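Local atomic coordinates of type VI secretion system component (Escherichia coli O6, PDB entry 2P5Z), a protein that is a component of the type VI secretion system, structurally similar to the T4 phage tail proteins gp27 and gp5, and probably serves in its phage-like puncturing apparatus. Residues A[39-43]-A[184-188]; A[116-120]-A[138-143]; A[123-129]-A[161-167]; A[313-319]-A[358-364]. One frame throughout, in Å; residues are numbered along the deposited sequence.

Interaction 1: A[39-43]-A[184-188]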
# COMPACT_ATOMS: atom_id res chain seq x y z
N LEU A 39 22.41 -3.65 -4.00
CA LEU A 39 22.79 -4.55 -2.93
C LEU A 39 21.59 -5.21 -2.26
O LEU A 39 20.55 -4.57 -2.08
CB LEU A 39 23.56 -3.77 -1.89
CG LEU A 39 24.93 -3.28 -2.34
CD1 LEU A 39 25.59 -2.54 -1.19
CD2 LEU A 39 25.79 -4.46 -2.79
N SER A 40 21.75 -6.50 -1.92
CA SER A 40 20.74 -7.30 -1.21
C SER A 40 19.44 -7.44 -1.90
O SER A 40 18.42 -7.64 -1.24
CB SER A 40 20.46 -6.80 0.22
OG SER A 40 21.58 -7.08 1.03
N THR A 41 19.45 -7.35 -3.22
CA THR A 41 18.26 -7.60 -4.03
C THR A 41 18.72 -8.14 -5.38
O THR A 41 19.81 -7.80 -5.84
CB THR A 41 17.32 -6.34 -4.16
OG1 THR A 41 16.67 -6.35 -5.43
CG2 THR A 41 18.07 -5.09 -4.05
N PRO A 42 17.94 -9.06 -5.98
CA PRO A 42 18.35 -9.54 -7.30
C PRO A 42 18.18 -8.46 -8.38
O PRO A 42 17.17 -7.75 -8.39
CB PRO A 42 17.39 -10.71 -7.56
CG PRO A 42 16.20 -10.43 -6.69
CD PRO A 42 16.72 -9.72 -5.48
N PHE A 43 19.15 -8.35 -9.28
CA PHE A 43 19.09 -7.36 -10.35
C PHE A 43 17.95 -7.60 -11.31
O PHE A 43 17.40 -8.69 -11.35
CB PHE A 43 20.43 -7.22 -11.10
CG PHE A 43 20.93 -8.48 -11.75
CD1 PHE A 43 20.45 -8.90 -12.99
CD2 PHE A 43 21.94 -9.22 -11.13
CE1 PHE A 43 20.94 -10.07 -13.59
CE2 PHE A 43 22.43 -10.39 -11.72
CZ PHE A 43 21.93 -10.81 -12.96
N ILE A 184 23.19 -9.04 7.37
CA ILE A 184 24.04 -9.63 6.34
C ILE A 184 23.54 -9.09 5.00
O ILE A 184 22.34 -8.89 4.80
CB ILE A 184 23.98 -11.20 6.35
CG1 ILE A 184 24.69 -11.76 7.57
CG2 ILE A 184 24.66 -11.82 5.11
CD1 ILE A 184 24.46 -13.26 7.77
N TRP A 185 24.47 -8.82 4.10
CA TRP A 185 24.10 -8.34 2.79
C TRP A 185 24.75 -9.14 1.68
O TRP A 185 25.73 -9.86 1.90
CB TRP A 185 24.44 -6.86 2.63
CG TRP A 185 25.85 -6.49 2.91
CD1 TRP A 185 26.38 -6.16 4.12
CD2 TRP A 185 26.90 -6.34 1.96
NE1 TRP A 185 27.71 -5.84 3.99
CE2 TRP A 185 28.06 -5.95 2.67
CE3 TRP A 185 26.99 -6.53 0.58
CZ2 TRP A 185 29.29 -5.72 2.05
CZ3 TRP A 185 28.23 -6.30 -0.05
CH2 TRP A 185 29.36 -5.90 0.69
N PHE A 186 24.18 -9.01 0.49
CA PHE A 186 24.77 -9.67 -0.65
C PHE A 186 24.90 -8.82 -1.92
O PHE A 186 24.20 -7.81 -2.11
CB PHE A 186 24.04 -10.99 -0.96
CG PHE A 186 22.58 -10.85 -1.25
CD1 PHE A 186 21.64 -10.84 -0.22
CD2 PHE A 186 22.12 -10.78 -2.56
CE1 PHE A 186 20.27 -10.75 -0.49
CE2 PHE A 186 20.75 -10.68 -2.85
CZ PHE A 186 19.82 -10.70 -1.81
N ARG A 187 25.81 -9.26 -2.79
CA ARG A 187 25.89 -8.74 -4.14
C ARG A 187 26.13 -9.88 -5.11
O ARG A 187 26.43 -11.00 -4.72
CB ARG A 187 27.03 -7.73 -4.26
CG ARG A 187 28.42 -8.31 -4.20
CD ARG A 187 29.37 -7.18 -3.94
NE ARG A 187 30.75 -7.62 -3.83
CZ ARG A 187 31.58 -7.74 -4.87
NH1 ARG A 187 31.16 -7.46 -6.10
NH2 ARG A 187 32.82 -8.16 -4.66
N PHE A 188 26.01 -9.56 -6.40
CA PHE A 188 26.22 -10.53 -7.44
C PHE A 188 27.57 -10.29 -8.09
O PHE A 188 28.05 -9.16 -8.14
CB PHE A 188 25.08 -10.48 -8.44
CG PHE A 188 23.78 -10.94 -7.87
CD1 PHE A 188 23.39 -12.26 -7.98
CD2 PHE A 188 22.96 -10.06 -7.19
CE1 PHE A 188 22.21 -12.69 -7.44
CE2 PHE A 188 21.77 -10.49 -6.64
CZ PHE A 188 21.40 -11.81 -6.77
O HOH W 1 20.68 -9.19 2.66

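Interaction 2: A[116-120]-A[138-143]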
# COMPACT_ATOMS: atom_id res chain seq x y z
N LEU A 116 14.27 -16.46 -8.79
CA LEU A 116 13.29 -17.54 -8.89
C LEU A 116 12.81 -18.07 -7.54
O LEU A 116 11.78 -18.74 -7.51
CB LEU A 116 13.81 -18.69 -9.75
CG LEU A 116 14.13 -18.34 -11.19
CD1 LEU A 116 14.85 -19.54 -11.80
CD2 LEU A 116 12.86 -17.96 -11.99
N LEU A 117 13.50 -17.73 -6.45
CA LEU A 117 13.03 -18.04 -5.09
C LEU A 117 11.67 -17.42 -4.75
O LEU A 117 11.07 -17.76 -3.74
CB LEU A 117 14.00 -17.58 -4.00
CG LEU A 117 15.50 -17.83 -3.87
CD1 LEU A 117 15.85 -18.09 -2.42
CD2 LEU A 117 16.06 -18.91 -4.81
N THR A 118 11.20 -16.52 -5.59
CA THR A 118 9.90 -15.88 -5.41
C THR A 118 8.81 -16.84 -5.85
O THR A 118 7.66 -16.70 -5.48
CB THR A 118 9.90 -14.52 -6.16
OG1 THR A 118 10.78 -13.63 -5.47
CG2 THR A 118 8.54 -13.88 -6.23
N ARG A 119 9.19 -17.86 -6.61
CA ARG A 119 8.23 -18.80 -7.16
C ARG A 119 7.82 -19.94 -6.23
O ARG A 119 6.91 -20.69 -6.55
CB ARG A 119 8.70 -19.32 -8.52
CG ARG A 119 8.01 -18.63 -9.70
CD ARG A 119 8.75 -18.82 -11.03
NE ARG A 119 9.31 -20.16 -11.23
CZ ARG A 119 8.66 -21.19 -11.77
NH1 ARG A 119 7.39 -21.07 -12.15
NH2 ARG A 119 9.27 -22.36 -11.92
N SER A 120 8.46 -20.06 -5.06
CA SER A 120 8.11 -21.11 -4.11
C SER A 120 7.82 -20.58 -2.72
O SER A 120 8.66 -19.87 -2.15
CB SER A 120 9.18 -22.21 -4.06
OG SER A 120 10.29 -21.81 -3.28
N ILE A 138 18.02 -23.34 1.94
CA ILE A 138 17.02 -22.87 0.96
C ILE A 138 17.59 -22.83 -0.47
O ILE A 138 16.94 -23.29 -1.42
CB ILE A 138 16.51 -21.48 1.35
CG1 ILE A 138 15.70 -21.55 2.64
CG2 ILE A 138 15.63 -20.89 0.24
CD1 ILE A 138 14.23 -21.42 2.41
N LEU A 139 18.82 -22.31 -0.59
CA LEU A 139 19.57 -22.31 -1.85
C LEU A 139 19.78 -23.71 -2.42
O LEU A 139 19.40 -23.97 -3.58
CB LEU A 139 20.90 -21.56 -1.69
CG LEU A 139 20.68 -20.05 -1.52
CD1 LEU A 139 21.95 -19.26 -1.27
CD2 LEU A 139 19.93 -19.50 -2.72
N ARG A 140 20.34 -24.60 -1.60
CA ARG A 140 20.68 -25.95 -2.07
C ARG A 140 19.50 -26.90 -2.25
O ARG A 140 19.43 -27.63 -3.24
CB ARG A 140 21.73 -26.59 -1.17
CG ARG A 140 23.05 -25.83 -1.10
CD ARG A 140 24.00 -26.63 -0.28
NE ARG A 140 25.35 -26.09 -0.15
CZ ARG A 140 26.32 -26.33 -1.01
NH1 ARG A 140 27.52 -25.82 -0.79
NH2 ARG A 140 26.10 -27.05 -2.11
N GLU A 141 18.55 -26.89 -1.32
CA GLU A 141 17.48 -27.88 -1.35
C GLU A 141 16.42 -27.60 -2.39
O GLU A 141 16.32 -28.32 -3.38
CB GLU A 141 16.88 -28.09 0.04
CG GLU A 141 17.96 -28.51 1.00
CD GLU A 141 17.54 -28.59 2.44
OE1 GLU A 141 18.43 -28.79 3.28
OE2 GLU A 141 16.33 -28.46 2.73
N ARG A 142 15.66 -26.54 -2.21
CA ARG A 142 14.59 -26.20 -3.14
C ARG A 142 15.08 -25.59 -4.47
O ARG A 142 14.37 -25.58 -5.47
CB ARG A 142 13.59 -25.29 -2.41
CG ARG A 142 12.35 -24.87 -3.19
CD ARG A 142 11.48 -26.05 -3.62
NE ARG A 142 10.29 -25.54 -4.31
CZ ARG A 142 9.98 -25.78 -5.58
NH1 ARG A 142 10.75 -26.56 -6.34
NH2 ARG A 142 8.88 -25.25 -6.10
N HIS A 143 16.31 -25.09 -4.53
CA HIS A 143 16.68 -24.34 -5.74
C HIS A 143 17.86 -24.87 -6.56
O HIS A 143 18.22 -24.29 -7.58
CB HIS A 143 16.71 -22.82 -5.45
CG HIS A 143 15.41 -22.30 -4.92
ND1 HIS A 143 14.31 -22.10 -5.73
CD2 HIS A 143 15.00 -22.03 -3.66
CE1 HIS A 143 13.29 -21.68 -5.00
NE2 HIS A 143 13.68 -21.63 -3.74

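Interaction 3: A[123-129]-A[161-167]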
# COMPACT_ATOMS: atom_id res chain seq x y z
N ASN A 123 5.52 -23.45 3.83
CA ASN A 123 5.77 -23.29 5.27
C ASN A 123 6.80 -24.28 5.82
O ASN A 123 6.80 -25.46 5.47
CB ASN A 123 4.47 -23.41 6.05
CG ASN A 123 3.39 -22.49 5.55
OD1 ASN A 123 3.61 -21.29 5.36
ND2 ASN A 123 2.20 -23.03 5.34
N ALA A 124 7.68 -23.81 6.71
CA ALA A 124 8.70 -24.70 7.26
C ALA A 124 9.22 -24.24 8.60
O ALA A 124 9.28 -23.05 8.87
CB ALA A 124 9.85 -24.85 6.28
N ILE A 125 9.63 -25.20 9.44
CA ILE A 125 10.28 -24.87 10.71
C ILE A 125 11.69 -25.46 10.69
O ILE A 125 11.87 -26.66 10.50
CB ILE A 125 9.48 -25.40 11.93
CG1 ILE A 125 8.11 -24.75 11.99
CG2 ILE A 125 10.21 -25.13 13.25
CD1 ILE A 125 7.04 -25.67 12.50
N TYR A 126 12.68 -24.60 10.85
CA TYR A 126 14.07 -25.00 10.69
C TYR A 126 14.59 -25.13 12.08
O TYR A 126 14.27 -24.31 12.93
CB TYR A 126 14.87 -23.95 9.88
CG TYR A 126 14.43 -23.87 8.42
CD1 TYR A 126 13.41 -23.00 8.03
CD2 TYR A 126 15.02 -24.67 7.46
CE1 TYR A 126 12.99 -22.94 6.71
CE2 TYR A 126 14.61 -24.62 6.13
CZ TYR A 126 13.60 -23.75 5.77
OH TYR A 126 13.18 -23.70 4.46
N GLN A 127 15.37 -26.18 12.30
CA GLN A 127 15.66 -26.67 13.64
C GLN A 127 17.17 -26.62 13.88
O GLN A 127 17.91 -27.26 13.14
CB GLN A 127 15.11 -28.11 13.73
CG GLN A 127 14.94 -28.67 15.13
CD GLN A 127 13.78 -28.05 15.89
OE1 GLN A 127 12.70 -27.81 15.34
NE2 GLN A 127 14.00 -27.79 17.19
N ASN A 128 17.62 -25.86 14.88
CA ASN A 128 19.06 -25.78 15.27
C ASN A 128 20.01 -25.32 14.17
O ASN A 128 21.02 -25.96 13.90
CB ASN A 128 19.59 -27.08 15.90
CG ASN A 128 18.70 -27.61 17.00
OD1 ASN A 128 18.14 -28.71 16.88
ND2 ASN A 128 18.51 -26.80 18.06
N GLN A 129 19.67 -24.22 13.52
CA GLN A 129 20.55 -23.69 12.49
C GLN A 129 20.92 -22.26 12.78
O GLN A 129 20.27 -21.59 13.57
CB GLN A 129 19.90 -23.79 11.13
CG GLN A 129 19.07 -25.02 10.88
CD GLN A 129 19.89 -26.18 10.38
OE1 GLN A 129 19.86 -26.50 9.20
NE2 GLN A 129 20.64 -26.82 11.27
N ARG A 161 20.09 -21.04 16.04
CA ARG A 161 18.77 -20.69 16.52
C ARG A 161 18.05 -21.99 16.72
O ARG A 161 18.16 -22.89 15.90
CB ARG A 161 18.03 -19.85 15.48
CG ARG A 161 18.69 -18.55 15.12
CD ARG A 161 18.05 -17.39 15.84
NE ARG A 161 18.44 -16.12 15.24
CZ ARG A 161 17.78 -15.52 14.25
NH1 ARG A 161 16.68 -16.08 13.75
NH2 ARG A 161 18.21 -14.37 13.76
N GLU A 162 17.30 -22.10 17.80
CA GLU A 162 16.66 -23.35 18.10
C GLU A 162 15.61 -23.69 17.07
O GLU A 162 15.69 -24.73 16.42
CB GLU A 162 16.05 -23.30 19.50
CG GLU A 162 15.78 -24.66 20.06
CD GLU A 162 14.58 -24.69 20.99
OE1 GLU A 162 14.32 -23.66 21.67
OE2 GLU A 162 13.91 -25.75 21.04
N GLN A 163 14.63 -22.81 16.91
CA GLN A 163 13.58 -22.97 15.90
C GLN A 163 13.36 -21.66 15.13
O GLN A 163 13.35 -20.58 15.72
CB GLN A 163 12.26 -23.41 16.54
CG GLN A 163 12.34 -24.69 17.33
CD GLN A 163 10.99 -25.21 17.76
OE1 GLN A 163 10.53 -26.23 17.26
NE2 GLN A 163 10.36 -24.52 18.69
N VAL A 164 13.18 -21.76 13.82
CA VAL A 164 12.92 -20.59 12.98
C VAL A 164 11.82 -20.95 12.01
O VAL A 164 11.96 -21.89 11.24
CB VAL A 164 14.18 -20.17 12.18
CG1 VAL A 164 13.81 -19.16 11.06
CG2 VAL A 164 15.23 -19.56 13.10
N MET A 165 10.71 -20.22 12.09
CA MET A 165 9.54 -20.49 11.25
C MET A 165 9.48 -19.65 9.95
O MET A 165 9.68 -18.43 9.97
CB MET A 165 8.26 -20.24 12.05
CG MET A 165 7.08 -21.04 11.54
SD MET A 165 5.50 -20.66 12.34
CE MET A 165 4.85 -22.29 12.35
N GLN A 166 9.20 -20.32 8.84
CA GLN A 166 8.81 -19.65 7.60
C GLN A 166 7.32 -19.91 7.41
O GLN A 166 6.90 -21.05 7.20
CB GLN A 166 9.60 -20.21 6.41
CG GLN A 166 9.09 -19.81 5.03
CD GLN A 166 9.99 -20.27 3.89
OE1 GLN A 166 10.95 -21.02 4.09
NE2 GLN A 166 9.67 -19.84 2.67
N TYR A 167 6.51 -18.87 7.52
CA TYR A 167 5.07 -19.02 7.32
C TYR A 167 4.53 -17.90 6.42
O TYR A 167 4.73 -16.71 6.72
CB TYR A 167 4.34 -19.07 8.67
CG TYR A 167 2.84 -19.33 8.58
CD1 TYR A 167 1.92 -18.27 8.54
CD2 TYR A 167 2.35 -20.61 8.52
CE1 TYR A 167 0.56 -18.50 8.45
CE2 TYR A 167 0.99 -20.86 8.42
CZ TYR A 167 0.10 -19.80 8.39
OH TYR A 167 -1.25 -20.08 8.30

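Interaction 4: A[313-319]-A[358-364]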
# COMPACT_ATOMS: atom_id res chain seq x y z
N LEU A 313 24.18 9.43 -1.03
CA LEU A 313 25.02 10.04 -2.03
C LEU A 313 24.58 9.58 -3.41
O LEU A 313 24.36 8.39 -3.63
CB LEU A 313 26.47 9.65 -1.76
CG LEU A 313 26.91 9.97 -0.34
CD1 LEU A 313 28.37 9.74 -0.17
CD2 LEU A 313 26.59 11.41 0.05
N LYS A 314 24.42 10.52 -4.34
CA LYS A 314 24.04 10.18 -5.70
C LYS A 314 24.97 10.75 -6.77
O LYS A 314 25.83 11.60 -6.49
CB LYS A 314 22.61 10.58 -5.99
CG LYS A 314 21.56 9.78 -5.26
CD LYS A 314 20.24 9.84 -6.02
CE LYS A 314 19.05 9.73 -5.06
NZ LYS A 314 19.04 10.87 -4.08
N GLY A 315 24.80 10.29 -7.99
CA GLY A 315 25.66 10.73 -9.08
C GLY A 315 25.36 10.05 -10.40
O GLY A 315 24.48 9.20 -10.49
N GLN A 316 26.09 10.46 -11.44
CA GLN A 316 25.94 9.89 -12.78
C GLN A 316 27.28 9.48 -13.34
O GLN A 316 28.31 10.03 -12.94
CB GLN A 316 25.28 10.88 -13.71
CG GLN A 316 23.80 10.71 -13.76
CD GLN A 316 23.12 11.96 -14.21
OE1 GLN A 316 23.33 13.03 -13.63
NE2 GLN A 316 22.28 11.85 -15.22
N SER A 317 27.27 8.52 -14.25
CA SER A 317 28.50 7.98 -14.80
C SER A 317 28.32 7.27 -16.15
O SER A 317 27.20 6.93 -16.56
CB SER A 317 29.16 7.02 -13.82
OG SER A 317 30.46 6.69 -14.27
N THR A 318 29.46 7.06 -16.81
CA THR A 318 29.54 6.29 -18.06
C THR A 318 30.41 5.05 -17.89
O THR A 318 30.56 4.27 -18.83
CB THR A 318 30.14 7.12 -19.24
OG1 THR A 318 31.40 7.69 -18.85
CG2 THR A 318 29.19 8.22 -19.67
N SER A 319 31.02 4.91 -16.71
CA SER A 319 31.82 3.72 -16.38
C SER A 319 31.00 2.44 -16.43
O SER A 319 29.96 2.34 -15.81
CB SER A 319 32.46 3.86 -15.01
OG SER A 319 33.00 2.62 -14.59
N TYR A 358 25.69 4.44 -23.25
CA TYR A 358 25.66 4.04 -21.86
C TYR A 358 25.80 5.13 -20.82
O TYR A 358 26.78 5.88 -20.79
CB TYR A 358 26.68 2.93 -21.63
CG TYR A 358 26.65 2.30 -20.26
CD1 TYR A 358 27.67 2.56 -19.36
CD2 TYR A 358 25.64 1.43 -19.89
CE1 TYR A 358 27.68 1.98 -18.11
CE2 TYR A 358 25.64 0.84 -18.63
CZ TYR A 358 26.67 1.12 -17.75
OH TYR A 358 26.71 0.56 -16.51
N GLU A 359 24.81 5.19 -19.94
CA GLU A 359 24.77 6.14 -18.84
C GLU A 359 24.15 5.44 -17.64
O GLU A 359 23.21 4.66 -17.79
CB GLU A 359 23.93 7.34 -19.25
CG GLU A 359 23.98 8.51 -18.28
CD GLU A 359 23.50 9.80 -18.91
OE1 GLU A 359 23.19 10.74 -18.15
OE2 GLU A 359 23.44 9.87 -20.16
N LEU A 360 24.68 5.71 -16.45
CA LEU A 360 24.04 5.21 -15.23
C LEU A 360 23.91 6.26 -14.14
O LEU A 360 24.79 7.09 -13.98
CB LEU A 360 24.73 3.93 -14.70
CG LEU A 360 26.08 3.67 -14.00
CD1 LEU A 360 27.21 3.88 -14.95
CD2 LEU A 360 26.32 4.45 -12.69
N THR A 361 22.81 6.23 -13.39
CA THR A 361 22.73 6.99 -12.14
C THR A 361 23.05 6.02 -10.99
O THR A 361 22.62 4.87 -11.02
CB THR A 361 21.34 7.62 -11.93
OG1 THR A 361 20.38 6.58 -11.69
CG2 THR A 361 20.89 8.40 -13.16
N PHE A 362 23.81 6.46 -9.99
CA PHE A 362 24.08 5.60 -8.85
C PHE A 362 23.62 6.17 -7.51
O PHE A 362 23.64 7.37 -7.33
CB PHE A 362 25.55 5.20 -8.79
CG PHE A 362 26.51 6.33 -8.48
CD1 PHE A 362 26.83 6.66 -7.16
CD2 PHE A 362 27.13 7.03 -9.52
CE1 PHE A 362 27.74 7.69 -6.88
CE2 PHE A 362 28.05 8.04 -9.24
CZ PHE A 362 28.35 8.38 -7.93
N THR A 363 23.23 5.32 -6.58
CA THR A 363 23.06 5.74 -5.18
C THR A 363 24.27 5.19 -4.44
O THR A 363 24.91 4.26 -4.93
CB THR A 363 21.75 5.26 -4.52
OG1 THR A 363 21.72 3.83 -4.53
CG2 THR A 363 20.54 5.77 -5.28
N ALA A 364 24.59 5.77 -3.29
CA ALA A 364 25.80 5.40 -2.57
C ALA A 364 25.78 5.85 -1.10
O ALA A 364 24.91 6.64 -0.69
CB ALA A 364 27.04 5.98 -3.27

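Interaction 1: A[39-43]-A[184-188]
Ser40 grips Phe186 with both its backbone and its hydroxyl, and so satisfies that residue's amide and carbonyl without belonging to a strand. Its amide gives a nearly straight bond to Phe186 O (N to O 2.8 Å, 164° at the hydrogen), the donor lying tilted from the carbonyl plane. In return Phe186 N donates to Ser40 OG over 3.3 Å, the hydroxyl standing where a neighbouring strand would offer a carbonyl. OG is turned beside its own backbone N (chi1 -71°), and there it also meets a water 2.8 Å away. That water donates to Ile184 O, bridging the hydroxyl to the residue just before strand 185-191. The alternate residues Trp185 and Arg187 bond through their backbones to Tyr202 and Glu200, so the two sides of the strand are satisfied by different means.

Apolar contacts adjoin this polar centre. Ser40 CA sits over the middle of the Phe186 ring, 3.5 Å from its centroid, in a CH-pi contact. Leu39 CD2 touches both Arg187 CB and, at 4.1 Å, Trp185 CZ3. Farther along, Phe43 sets its edge against the face of Phe188 in a T-shaped pair, planes 79° apart, while Thr41 O lies at the edge of the Phe188 ring, 3.4 Å from CE2. The 39-43 loop, which joins strands 29-38 and 44-51, thus lies against strand 185-191, an outermost strand of a three-stranded sheet in the phage-baseplate-like region. The chemistry implies that one loop serine and a water satisfy Phe186 N, Phe186 O and Ile184 O, with the Phe186 ring packed against Ser40.

Interaction 2: A[116-120]-A[138-143]
The imidazole of His143 is covered on one face by Leu117, whose CD2 stands over the centre of the ring, 3.5 Å from its centroid and 13° off the normal, a CH-pi contact. On the opposite face lies CG of the preceding residue, Arg142, displaced toward the rim. The edge of the ring is polar: Ser120 OG lies near its plane at 3.4 Å from His143 NE2, but the established partner of that nitrogen is the carboxylate of Asp171. Held between two aliphatic groups and tied at NE2, the imidazole is limited in its rotation, and the nearby carboxylate would probably favour its protonated form.

The second flat group, the guanidinium of Arg142, meets Ser120 CB obliquely, NE being 3.5 Å from that carbon. A bend at chi2 (60°) turns the guanidinium toward Ser120 rather than letting it run straight outward. Leu117 does more than cover the histidine. While CD2 serves the ring, the other branch, CD1, packs on Ile138 CG2 at 3.9 Å, with Leu139 CD2 slightly farther at 4.3 Å. One forked side chain thus ties the 3-10 turn both to helix 131-140 and to the histidine after it.

The contact sets the short 3-10 turn ending at Thr118 against the tail of helix 131-140, and the start of helix 171-182 touches both: Leu117 and Ser120 bond through their backbones to Leu172 and Asp171, and Ile138 and Arg142 pack on Asp171. From helix 131-140, Leu139 rests on Phe150 of strand 150-153, and Arg119 packs on Val239 of a second subunit.

Interaction 3: A[123-129]-A[161-167]
Backbone hydrogen bonds between Ala124 and Gln166, and between Tyr126 and Val164, pair these two antiparallel strands in both directions; the straightest, Gln166 N to Ala124 O, spans 2.7 Å at 177°. The regular alternation ends where both chains turn a corner, at Asn128 and Glu162: Asn128 N still donates to Glu162 O (2.7 Å), and beyond it Arg161 N donates to Gln129 O. Between the bonded pairs, CA-H groups approach carbonyl oxygens, as Gln163 CA does Tyr126 O at 3.3 Å.

Apolar contacts run along both faces. Ile125 CG1 packs on Met165 CG at 3.9 Å on one, with CE of the bent methionine chain curling back to Ile125 CD1; on the other, Tyr126 and Val164 adjoin through their CB atoms.

Polar side chains follow. Gln166, extended with CG anti to its N (chi1 168°), carries OE1 to the edge of the Tyr126 ring, 3.5 Å from Tyr126 OH, with ring and amide nearly coplanar. Lys421 NZ bonds both oxygens, while Gln166 NE2 is taken by Glu169 O and Asp171, so each end of the amide has a partner. Asn123 turns its amide nearly parallel to the Tyr167 ring, OD1 lying 3.5 Å from CD2, and that oxygen accepts from Gly168 N.

The face of Tyr126, Val164 and Gln166 packs on helices 131-140 and 171-182. The face of Ile125, Gln127 and Gln163 meets strand 426-429 of the five-stranded antiparallel sheet, whose Trp428 N bonds to Gln163 OE1, and the two-stranded ribbon is thereby wedged between helices and a sheet probably of the OB fold.

Interaction 4: A[313-319]-A[358-364]
Ser317 and Leu360 exchange backbone hydrogen bonds in both directions between antiparallel strands whose axes run at 161° and approach to 4.5 Å, with Phe362 N to Gly315 O (2.9 Å) and Leu313 N to Ala364 O continuing the pairing. Phe362 CG stands between the backbone N and the carbonyl carbon (chi1 68°), which swings the ring across to its partner strand. One face then covers Gly315, with CA 3.9 Å from the ring centroid in a CH-pi contact, so the ring fills the side of the sheet where glycine has no side chain. On the sheet face that carries Phe362, Ser317 CB touches Leu360 CD1 at 3.9 Å. Lys314 and Gln316 lie alongside Thr363 and Thr361 on the other, the last pair meeting through Gln316 CG and Thr361 CG2 at 3.8 Å.

Where the strand ends, Ser317 OG accepts from Ser319 N, an ST turn, while also bonding Ala229 O. Tyr358 brings its ring edge to the carbonyls of Thr318 and Ser319, CE1 being 3.3 Å from Ser319 O. With strand 230-237 beside one member and strand 343-353 beside the other, this is central pairing in an antiparallel beta region, consistent with the barrels of the phage-tail family.

In space the contacts spread across the molecule, interactions 3 and 4 lying on opposite sides of its centre, about 40 Å apart between centres. Interactions 2 and 3 touch: Ile138 CD1 of the first lies 3.2 Å from Tyr126 OH of the second, and Asp171 bonds His143 in one and Gln166 in the other. Helix 171-182 links further, since its Leu172 meets both Pro42 of interaction 1 and the backbone of Leu117. Interactions 1 and 4, centres about 18 Å apart, do not touch, but Thr346 pairs through its backbone with Leu39 and through OG1 with Thr363 OG1. All four appear structural, joining strands, helices and the five-stranded sheet.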